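Local atomic coordinates of putative isomerase YbhH (Escherichia coli, PDB entry 6OTV), a protein that is of unproven function but, as a member of the PrpF family, probably acts as an isomerase. Residues L35-E46 / G49-V60; G210-D218 / N264-R275. One frame throughout, in Å; residues are numbered along the deposited sequence.

Overall arrangement
The two contacts follow one another along the chain, contact 1 closing before contact 2 opens. Near the N terminus, contact 1 (35-46 with 49-60) is a short-range closure, with two residues between its segments, that ties the exit of helix 28-39 to the approach of strand 59-65. Contact 2 (210-218 with 264-275) closes a much longer loop: 45 residues, among them helix 221-237 and strand 250-255, lie between its two segments. It ties helix 214-219 to strand 263-267 and the loop beyond it. Neither contains nor crosses the other. The centres of contacts 1 and 2 lie about 24 Å apart, yet both reach one connected set of paired strands.

Contact 1: L35-E46 / G49-V60. With ACT (acetate ion), chain G.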
loop_
_atom_site.group_PDB
_atom_site.type_symbol
_atom_site.label_atom_id
_atom_site.label_comp_id
_atom_site.label_asym_id
_atom_site.label_seq_id
_atom_site.Cartn_x
_atom_site.Cartn_y
_atom_site.Cartn_z
ATOM N N LEU A 35 13.566 -16.917 -21.996
ATOM C CA LEU A 35 13.234 -15.560 -22.418
ATOM C C LEU A 35 13.987 -15.177 -23.686
ATOM O O LEU A 35 13.424 -14.532 -24.579
ATOM C CB LEU A 35 13.536 -14.569 -21.293
ATOM C CG LEU A 35 12.782 -14.783 -19.978
ATOM C CD1 LEU A 35 13.025 -13.622 -19.021
ATOM C CD2 LEU A 35 11.296 -14.968 -20.237
ATOM N N MET A 36 15.262 -15.566 -23.784
ATOM C CA MET A 36 16.020 -15.301 -25.001
ATOM C C MET A 36 15.415 -16.032 -26.191
ATOM O O MET A 36 15.308 -15.469 -27.288
ATOM C CB MET A 36 17.483 -15.706 -24.816
ATOM C CG MET A 36 18.215 -14.964 -23.708
ATOM S SD MET A 36 19.872 -15.633 -23.444
ATOM C CE MET A 36 20.282 -14.942 -21.845
ATOM N N ALA A 37 15.006 -17.289 -25.990
ATOM C CA ALA A 37 14.425 -18.064 -27.079
ATOM C C ALA A 37 13.073 -17.511 -27.511
ATOM O O ALA A 37 12.699 -17.640 -28.682
ATOM C CB ALA A 37 14.289 -19.530 -26.670
ATOM N N ILE A 38 12.324 -16.902 -26.588
ATOM C CA ILE A 38 11.044 -16.312 -26.964
ATOM C C ILE A 38 11.259 -15.111 -27.875
ATOM O O ILE A 38 10.570 -14.952 -28.890
ATOM C CB ILE A 38 10.232 -15.933 -25.710
ATOM C CG1 ILE A 38 9.821 -17.186 -24.934
ATOM C CG2 ILE A 38 8.993 -15.139 -26.094
ATOM C CD1 ILE A 38 9.037 -16.882 -23.671
ATOM N N MET A 39 12.233 -14.261 -27.542
ATOM C CA MET A 39 12.461 -13.026 -28.281
ATOM C C MET A 39 13.323 -13.212 -29.518
ATOM O O MET A 39 13.264 -12.374 -30.424
ATOM C CB MET A 39 13.125 -11.992 -27.377
ATOM C CG MET A 39 12.261 -11.586 -26.228
ATOM S SD MET A 39 10.689 -10.987 -26.853
ATOM C CE MET A 39 9.667 -11.643 -25.597
ATOM N N GLY A 40 14.122 -14.270 -29.577
ATOM C CA GLY A 40 15.092 -14.390 -30.644
ATOM C C GLY A 40 16.356 -13.609 -30.370
ATOM O O GLY A 40 16.961 -13.066 -31.304
ATOM N N SER A 41 16.763 -13.529 -29.105
ATOM C CA SER A 41 17.978 -12.817 -28.732
ATOM C C SER A 41 19.191 -13.383 -29.462
ATOM O O SER A 41 19.324 -14.597 -29.635
ATOM C CB SER A 41 18.190 -12.907 -27.221
ATOM O OG SER A 41 19.395 -12.276 -26.831
ATOM N N GLY A 42 20.079 -12.487 -29.893
ATOM C CA GLY A 42 21.311 -12.861 -30.560
ATOM C C GLY A 42 21.364 -12.521 -32.033
ATOM O O GLY A 42 22.407 -12.732 -32.660
ATOM N N ASN A 43 20.280 -12.015 -32.609
ATOM C CA ASN A 43 20.231 -11.629 -34.012
ATOM C C ASN A 43 19.739 -10.193 -34.096
ATOM O O ASN A 43 18.817 -9.806 -33.370
ATOM C CB ASN A 43 19.316 -12.572 -34.806
ATOM C CG ASN A 43 19.142 -12.142 -36.248
ATOM O OD1 ASN A 43 18.195 -11.431 -36.584
ATOM N ND2 ASN A 43 20.053 -12.581 -37.114
ATOM N N ASP A 44 20.367 -9.408 -34.981
ATOM C CA ASP A 44 20.056 -7.983 -35.076
ATOM C C ASP A 44 18.574 -7.741 -35.330
ATOM O O ASP A 44 18.018 -6.746 -34.850
ATOM C CB ASP A 44 20.891 -7.329 -36.180
ATOM C CG ASP A 44 22.357 -7.192 -35.805
ATOM O OD1 ASP A 44 22.726 -7.566 -34.672
ATOM O OD2 ASP A 44 23.142 -6.707 -36.650
ATOM N N LEU A 45 17.921 -8.628 -36.073
ATOM C CA LEU A 45 16.496 -8.510 -36.343
ATOM C C LEU A 45 15.657 -9.405 -35.442
ATOM O O LEU A 45 14.424 -9.345 -35.510
ATOM C CB LEU A 45 16.203 -8.837 -37.812
ATOM C CG LEU A 45 16.871 -7.925 -38.843
ATOM C CD1 LEU A 45 16.498 -8.347 -40.254
ATOM C CD2 LEU A 45 16.498 -6.468 -38.598
ATOM N N GLU A 46 16.297 -10.204 -34.586
ATOM C CA GLU A 46 15.626 -11.252 -33.815
ATOM C C GLU A 46 14.771 -12.116 -34.740
ATOM O O GLU A 46 13.579 -12.344 -34.517
ATOM C CB GLU A 46 14.818 -10.652 -32.662
ATOM C CG GLU A 46 15.722 -10.041 -31.591
ATOM C CD GLU A 46 14.972 -9.360 -30.461
ATOM O OE1 GLU A 46 14.027 -8.589 -30.737
ATOM O OE2 GLU A 46 15.340 -9.590 -29.289
ATOM N N GLY A 49 12.726 -15.248 -33.357
ATOM C CA GLY A 49 11.846 -15.091 -32.213
ATOM C C GLY A 49 10.726 -14.110 -32.489
ATOM O O GLY A 49 10.500 -13.739 -33.643
ATOM N N ILE A 50 10.009 -13.681 -31.444
ATOM C CA ILE A 50 8.916 -12.730 -31.637
ATOM C C ILE A 50 9.351 -11.288 -31.430
ATOM O O ILE A 50 8.549 -10.371 -31.668
ATOM C CB ILE A 50 7.726 -13.012 -30.697
ATOM C CG1 ILE A 50 8.101 -12.702 -29.247
ATOM C CG2 ILE A 50 7.261 -14.446 -30.839
ATOM C CD1 ILE A 50 6.932 -12.795 -28.292
ATOM N N GLY A 51 10.585 -11.053 -30.993
ATOM C CA GLY A 51 11.042 -9.697 -30.797
ATOM C C GLY A 51 11.181 -8.947 -32.106
ATOM O O GLY A 51 11.280 -9.527 -33.187
ATOM N N GLY A 52 11.187 -7.623 -32.000
ATOM C CA GLY A 52 11.299 -6.775 -33.168
ATOM C C GLY A 52 12.701 -6.325 -33.519
ATOM O O GLY A 52 12.855 -5.473 -34.400
ATOM N N GLY A 53 13.729 -6.864 -32.864
ATOM C CA GLY A 53 15.096 -6.467 -33.145
ATOM C C GLY A 53 15.500 -5.120 -32.592
ATOM O O GLY A 53 16.562 -4.608 -32.962
ATOM N N ASN A 54 14.689 -4.531 -31.718
ATOM C CA ASN A 54 14.932 -3.232 -31.119
ATOM C C ASN A 54 14.659 -3.337 -29.625
ATOM O O ASN A 54 13.752 -4.075 -29.216
ATOM C CB ASN A 54 14.024 -2.165 -31.761
ATOM C CG ASN A 54 14.341 -0.756 -31.293
ATOM O OD1 ASN A 54 13.908 -0.332 -30.221
ATOM N ND2 ASN A 54 15.090 -0.018 -32.104
ATOM N N PRO A 55 15.432 -2.645 -28.784
ATOM C CA PRO A 55 15.180 -2.714 -27.333
ATOM C C PRO A 55 13.741 -2.405 -26.949
ATOM O O PRO A 55 13.216 -3.002 -26.000
ATOM C CB PRO A 55 16.151 -1.672 -26.761
ATOM C CG PRO A 55 17.251 -1.589 -27.766
ATOM C CD PRO A 55 16.604 -1.808 -29.106
ATOM N N LEU A 56 13.081 -1.496 -27.669
ATOM C CA LEU A 56 11.694 -1.170 -27.370
ATOM C C LEU A 56 10.747 -2.332 -27.643
ATOM O O LEU A 56 9.664 -2.384 -27.050
ATOM C CB LEU A 56 11.263 0.056 -28.176
ATOM C CG LEU A 56 11.937 1.371 -27.773
ATOM C CD1 LEU A 56 11.423 2.518 -28.621
ATOM C CD2 LEU A 56 11.715 1.660 -26.293
ATOM N N THR A 57 11.131 -3.266 -28.513
ATOM C CA THR A 57 10.279 -4.384 -28.897
ATOM C C THR A 57 10.905 -5.723 -28.517
ATOM O O THR A 57 10.653 -6.742 -29.163
ATOM C CB THR A 57 9.977 -4.341 -30.394
ATOM O OG1 THR A 57 11.209 -4.376 -31.123
ATOM C CG2 THR A 57 9.221 -3.065 -30.753
ATOM N N SER A 58 11.720 -5.731 -27.468
ATOM C CA SER A 58 12.404 -6.933 -27.006
ATOM C C SER A 58 12.358 -6.992 -25.483
ATOM O O SER A 58 13.373 -7.168 -24.808
ATOM C CB SER A 58 13.842 -6.967 -27.525
ATOM O OG SER A 58 14.477 -8.189 -27.188
ATOM N N LYS A 59 11.157 -6.845 -24.929
ATOM C CA LYS A 59 10.953 -6.788 -23.491
ATOM C C LYS A 59 10.042 -7.924 -23.044
ATOM O O LYS A 59 9.308 -8.513 -23.842
ATOM C CB LYS A 59 10.355 -5.436 -23.076
ATOM C CG LYS A 59 11.197 -4.222 -23.472
ATOM C CD LYS A 59 10.549 -2.931 -22.981
ATOM C CE LYS A 59 11.342 -1.698 -23.388
ATOM N NZ LYS A 59 12.659 -1.641 -22.704
ATOM N N VAL A 60 10.103 -8.235 -21.749
ATOM C CA VAL A 60 9.290 -9.289 -21.150
ATOM C C VAL A 60 8.707 -8.772 -19.840
ATOM O O VAL A 60 9.391 -8.091 -19.069
ATOM C CB VAL A 60 10.105 -10.580 -20.905
ATOM C CG1 VAL A 60 9.242 -11.642 -20.245
ATOM C CG2 VAL A 60 10.695 -11.109 -22.208
HETATM C C ACT G . 19.155 -11.644 -40.747
HETATM O O ACT G . 20.316 -12.033 -41.043
HETATM O OXT ACT G . 18.767 -11.041 -39.712
HETATM C CH3 ACT G . 18.069 -11.956 -41.818
#
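The end of helix 28-39 meets the loop before strand 59-65 through backbone bonds, Ile-50 N to Ile-38 O at 2.9 Å and nearly straight (170°), and Gly-51 N to Met-39 O, with the CA atoms of Gly-40 and Gly-49 3.7 Å apart. In this close approach Gly-49 CA makes a CA-H...O contact with Met-39 O at 3.5 Å. Glu-46 carries the polar part of the contact. Its carboxylate lies between Gly-53 and Ser-58, and Glu-46 OE1 accepts from Gly-53 N at 2.8 Å on its anti side, 27° out of the carboxylate plane. Ser-58 OG hydrogen-bonds Val-80 O of strand 73-80 and also lies 2.7 Å from Glu-46 OE2; its one proton cannot be assigned between the two. Gly-53 and Ser-58 thus meet different oxygens of this buried carboxylate, which probably restricts its rotation. Apolar packing lies on the helix side. Bends at chi2 and chi3 swing the end of Met-39 back to the loop and strand, where Met-39 CE meets Val-60 CG2 at 3.6 Å and SD rests on Ile-50 CG1. Ile-50 has CG1 between its backbone N and carbonyl carbon (chi1 69°), which carries Ile-50 CD1 alongside Ile-38 CG2, 3.8 Å away, the two side chains pointing the same way. Farther back, Leu-35 CD2 touches Val-60 CG1. Strand 14-20 adds Leu-19 against Ile-38 and Ala-17 against Met-39. At the outer turn, Asn-43 OD1 accepts from Leu-45 N in an Asx turn and also from Ile-47 N, while its ND2 donates to an acetate ion. Strand 14-20, helix 28-39 and strand 59-65, the two strands paired in parallel, make a beta-alpha-beta unit, and this contact is its helix-to-strand return.

Contact 2: G210-D218 / N264-R275; sequences GYELPAELD and NVRYFMPHSCHR
The lead-in and first turn of helix 214-219 sit against strand 263-267 and the loop that follows it, with the side chain of Arg-266 at the strand end of the contact. Arg-266 NE donates to Glu-212 O at 2.9 Å, nearly straight (165°), with the acceptor in the guanidinium plane; NH2 adds a weak bond to the same oxygen. Gly-210 O instead lies over one guanidinium face, 3.2 Å above the plane and over its centre. From its own strand, NH1 donates to Val-265 O and to Asn-264 OD1, so the group is held from several directions and its rotation is probably fixed. The bend at chi2 (-61°) turns the arginine chain toward the lead-in, and Leu-217 CD1 packs against its methylenes, 3.6 Å from Arg-266 CG. Asn-264 ND2 donates to Gly-210 O at 2.8 Å from above the carbonyl plane, and Ser-255 OG is a further partner of this amide. The Tyr-211 ring crosses the amide obliquely, the planes 28° apart, while its hydroxyl bonds Pro-256 O. In this PrpF protein, of the diaminopimelate epimerase clan, the contact thus fastens a short helix to strand 263-267, which pairs with strands 250-255 and 306-312. Past the strand, Cys-273 turns SG between Pro-214 and Leu-217, 3.8 Å from Pro-214 CB and 3.7 Å from Leu-217 CD1. One residue farther along the helix, Asp-218 OD1 accepts from Cys-273 N at 3.0 Å on its syn lone pair. Phe-268 CZ touches Leu-217 CB, and Leu-224 and Ile-227 of helix 221-237 also touch this ring.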
loop_
_atom_site.group_PDB
_atom_site.type_symbol
_atom_site.label_atom_id
_atom_site.label_comp_id
_atom_site.label_asym_id
_atom_site.label_seq_id
_atom_site.Cartn_x
_atom_site.Cartn_y
_atom_site.Cartn_z
ATOM N N GLY A 210 20.883 22.085 -24.565
ATOM C CA GLY A 210 19.949 21.094 -24.079
ATOM C C GLY A 210 19.001 20.567 -25.131
ATOM O O GLY A 210 18.231 19.644 -24.843
ATOM N N TYR A 211 19.036 21.119 -26.342
ATOM C CA TYR A 211 18.152 20.693 -27.416
ATOM C C TYR A 211 18.877 19.859 -28.462
ATOM O O TYR A 211 18.285 19.517 -29.491
ATOM C CB TYR A 211 17.488 21.911 -28.059
ATOM C CG TYR A 211 16.862 22.837 -27.041
ATOM C CD1 TYR A 211 15.664 22.505 -26.417
ATOM C CD2 TYR A 211 17.471 24.037 -26.694
ATOM C CE1 TYR A 211 15.090 23.343 -25.480
ATOM C CE2 TYR A 211 16.904 24.885 -25.758
ATOM C CZ TYR A 211 15.715 24.531 -25.154
ATOM O OH TYR A 211 15.144 25.363 -24.221
ATOM N N GLU A 212 20.141 19.518 -28.216
ATOM C CA GLU A 212 20.907 18.721 -29.162
ATOM C C GLU A 212 20.353 17.302 -29.249
ATOM O O GLU A 212 19.720 16.794 -28.317
ATOM C CB GLU A 212 22.386 18.679 -28.759
ATOM C CG GLU A 212 23.084 20.040 -28.729
ATOM C CD GLU A 212 22.959 20.746 -27.386
ATOM O OE1 GLU A 212 22.127 20.325 -26.553
ATOM O OE2 GLU A 212 23.702 21.725 -27.162
ATOM N N LEU A 213 20.594 16.664 -30.390
ATOM C CA LEU A 213 20.162 15.291 -30.583
ATOM C C LEU A 213 20.945 14.355 -29.661
ATOM O O LEU A 213 22.087 14.644 -29.293
ATOM C CB LEU A 213 20.357 14.869 -32.037
ATOM C CG LEU A 213 19.572 15.643 -33.098
ATOM C CD1 LEU A 213 20.048 15.272 -34.492
ATOM C CD2 LEU A 213 18.082 15.384 -32.955
ATOM N N PRO A 214 20.340 13.233 -29.260
ATOM C CA PRO A 214 21.076 12.261 -28.430
ATOM C C PRO A 214 22.393 11.809 -29.039
ATOM O O PRO A 214 23.368 11.596 -28.306
ATOM C CB PRO A 214 20.081 11.100 -28.300
ATOM C CG PRO A 214 18.741 11.744 -28.435
ATOM C CD PRO A 214 18.921 12.868 -29.423
ATOM N N ALA A 215 22.454 11.662 -30.366
ATOM C CA ALA A 215 23.699 11.246 -31.006
ATOM C C ALA A 215 24.770 12.323 -30.887
ATOM O O ALA A 215 25.940 12.015 -30.631
ATOM C CB ALA A 215 23.446 10.898 -32.473
ATOM N N GLU A 216 24.390 13.590 -31.069
ATOM C CA GLU A 216 25.353 14.680 -30.938
ATOM C C GLU A 216 25.886 14.778 -29.514
ATOM O O GLU A 216 27.062 15.095 -29.303
ATOM C CB GLU A 216 24.712 16.000 -31.360
ATOM C CG GLU A 216 24.130 15.999 -32.761
ATOM C CD GLU A 216 23.318 17.247 -33.050
ATOM O OE1 GLU A 216 23.138 18.067 -32.124
ATOM O OE2 GLU A 216 22.855 17.408 -34.199
ATOM N N LEU A 217 25.033 14.512 -28.522
ATOM C CA LEU A 217 25.482 14.562 -27.135
ATOM C C LEU A 217 26.430 13.413 -26.821
ATOM O O LEU A 217 27.376 13.577 -26.042
ATOM C CB LEU A 217 24.279 14.540 -26.194
ATOM C CG LEU A 217 23.322 15.728 -26.303
ATOM C CD1 LEU A 217 22.105 15.498 -25.430
ATOM C CD2 LEU A 217 24.024 17.024 -25.919
ATOM N N ASP A 218 26.194 12.240 -27.418
ATOM C CA ASP A 218 27.081 11.105 -27.186
ATOM C C ASP A 218 28.439 11.304 -27.848
ATOM O O ASP A 218 29.441 10.751 -27.379
ATOM C CB ASP A 218 26.428 9.815 -27.686
ATOM C CG ASP A 218 25.231 9.409 -26.851
ATOM O OD1 ASP A 218 25.197 9.766 -25.655
ATOM O OD2 ASP A 218 24.328 8.731 -27.388
ATOM N N ASN A 264 12.411 20.872 -20.725
ATOM C CA ASN A 264 13.026 19.983 -21.698
ATOM C C ASN A 264 14.190 19.261 -21.032
ATOM O O ASN A 264 14.948 19.865 -20.267
ATOM C CB ASN A 264 13.509 20.762 -22.926
ATOM C CG ASN A 264 14.388 19.930 -23.838
ATOM O OD1 ASN A 264 13.901 19.088 -24.596
ATOM N ND2 ASN A 264 15.693 20.161 -23.769
ATOM N N VAL A 265 14.332 17.965 -21.307
ATOM C CA VAL A 265 15.320 17.155 -20.606
ATOM C C VAL A 265 16.119 16.322 -21.600
ATOM O O VAL A 265 15.670 16.017 -22.708
ATOM C CB VAL A 265 14.680 16.235 -19.536
ATOM C CG1 VAL A 265 13.851 17.044 -18.540
ATOM C CG2 VAL A 265 13.842 15.146 -20.189
ATOM N N ARG A 266 17.332 15.965 -21.179
ATOM C CA ARG A 266 18.166 14.975 -21.855
ATOM C C ARG A 266 18.565 13.946 -20.807
ATOM O O ARG A 266 19.318 14.262 -19.880
ATOM C CB ARG A 266 19.394 15.621 -22.500
ATOM C CG ARG A 266 19.072 16.474 -23.721
ATOM C CD ARG A 266 18.422 15.635 -24.812
ATOM N NE ARG A 266 18.085 16.418 -25.999
ATOM C CZ ARG A 266 16.906 16.999 -26.211
ATOM N NH1 ARG A 266 15.935 16.899 -25.311
ATOM N NH2 ARG A 266 16.694 17.686 -27.327
ATOM N N TYR A 267 18.060 12.725 -20.954
ATOM C CA TYR A 267 18.132 11.696 -19.922
ATOM C C TYR A 267 19.301 10.760 -20.213
ATOM O O TYR A 267 19.312 10.076 -21.241
ATOM C CB TYR A 267 16.812 10.925 -19.869
ATOM C CG TYR A 267 16.647 9.971 -18.705
ATOM C CD1 TYR A 267 16.408 10.444 -17.422
ATOM C CD2 TYR A 267 16.689 8.595 -18.900
ATOM C CE1 TYR A 267 16.241 9.573 -16.357
ATOM C CE2 TYR A 267 16.522 7.716 -17.841
ATOM C CZ TYR A 267 16.298 8.210 -16.572
ATOM O OH TYR A 267 16.131 7.341 -15.516
ATOM N N PHE A 268 20.275 10.721 -19.309
ATOM C CA PHE A 268 21.452 9.881 -19.481
ATOM C C PHE A 268 21.327 8.608 -18.651
ATOM O O PHE A 268 20.867 8.642 -17.505
ATOM C CB PHE A 268 22.722 10.651 -19.118
ATOM C CG PHE A 268 23.129 11.653 -20.162
ATOM C CD1 PHE A 268 24.016 11.302 -21.169
ATOM C CD2 PHE A 268 22.604 12.937 -20.158
ATOM C CE1 PHE A 268 24.386 12.218 -22.139
ATOM C CE2 PHE A 268 22.971 13.857 -21.127
ATOM C CZ PHE A 268 23.862 13.497 -22.117
ATOM N N MET A 269 21.757 7.480 -19.233
ATOM C CA MET A 269 21.390 6.168 -18.704
ATOM C C MET A 269 22.529 5.304 -18.162
ATOM O O MET A 269 22.484 4.080 -18.342
ATOM C CB MET A 269 20.679 5.366 -19.798
ATOM C CG MET A 269 19.601 6.123 -20.550
ATOM S SD MET A 269 19.033 5.214 -22.005
ATOM C CE MET A 269 20.509 5.221 -23.016
ATOM N N PRO A 270 23.553 5.852 -17.482
ATOM C CA PRO A 270 23.983 7.216 -17.159
ATOM C C PRO A 270 25.016 7.755 -18.141
ATOM O O PRO A 270 25.378 8.929 -18.071
ATOM C CB PRO A 270 24.596 7.068 -15.759
ATOM C CG PRO A 270 24.504 5.598 -15.409
ATOM C CD PRO A 270 24.324 4.881 -16.697
ATOM N N HIS A 271 25.484 6.897 -19.045
ATOM C CA HIS A 271 26.546 7.264 -19.974
ATOM C C HIS A 271 25.996 7.780 -21.301
ATOM O O HIS A 271 26.445 8.819 -21.796
ATOM C CB HIS A 271 27.472 6.066 -20.214
ATOM C CG HIS A 271 27.913 5.378 -18.958
ATOM N ND1 HIS A 271 28.634 6.015 -17.972
ATOM C CD2 HIS A 271 27.742 4.103 -18.534
ATOM C CE1 HIS A 271 28.883 5.165 -16.991
ATOM N NE2 HIS A 271 28.353 3.997 -17.309
ATOM N N SER A 272 25.035 7.073 -21.887
ATOM C CA SER A 272 24.452 7.450 -23.166
ATOM C C SER A 272 23.166 8.242 -22.959
ATOM O O SER A 272 22.518 8.162 -21.913
ATOM C CB SER A 272 24.168 6.214 -24.022
ATOM O OG SER A 272 25.369 5.561 -24.390
ATOM N N CYS A 273 22.796 9.006 -23.984
ATOM C CA CYS A 273 21.602 9.839 -23.936
ATOM C C CYS A 273 20.393 9.029 -24.397
ATOM O O CYS A 273 20.393 8.477 -25.503
ATOM C CB CYS A 273 21.776 11.089 -24.798
ATOM S SG CYS A 273 20.388 12.254 -24.706
ATOM N N HIS A 274 19.374 8.958 -23.542
ATOM C CA HIS A 274 18.128 8.286 -23.887
ATOM C C HIS A 274 17.485 8.963 -25.094
ATOM O O HIS A 274 17.434 10.193 -25.183
ATOM C CB HIS A 274 17.179 8.320 -22.682
ATOM C CG HIS A 274 16.115 7.261 -22.689
ATOM N ND1 HIS A 274 15.232 7.092 -23.734
ATOM C CD2 HIS A 274 15.768 6.345 -21.753
ATOM C CE1 HIS A 274 14.402 6.104 -23.452
ATOM N NE2 HIS A 274 14.705 5.634 -22.255
ATOM N N ARG A 275 17.007 8.149 -26.041
ATOM C CA ARG A 275 16.308 8.680 -27.207
ATOM C C ARG A 275 14.965 9.299 -26.841
ATOM O O ARG A 275 14.449 10.130 -27.595
ATOM C CB ARG A 275 16.107 7.576 -28.244
ATOM C CG ARG A 275 17.394 6.877 -28.658
ATOM C CD ARG A 275 17.978 7.474 -29.930
ATOM N NE ARG A 275 17.459 6.822 -31.131
ATOM C CZ ARG A 275 16.421 7.260 -31.836
ATOM N NH1 ARG A 275 15.778 8.359 -31.464
ATOM N NH2 ARG A 275 16.024 6.599 -32.916
#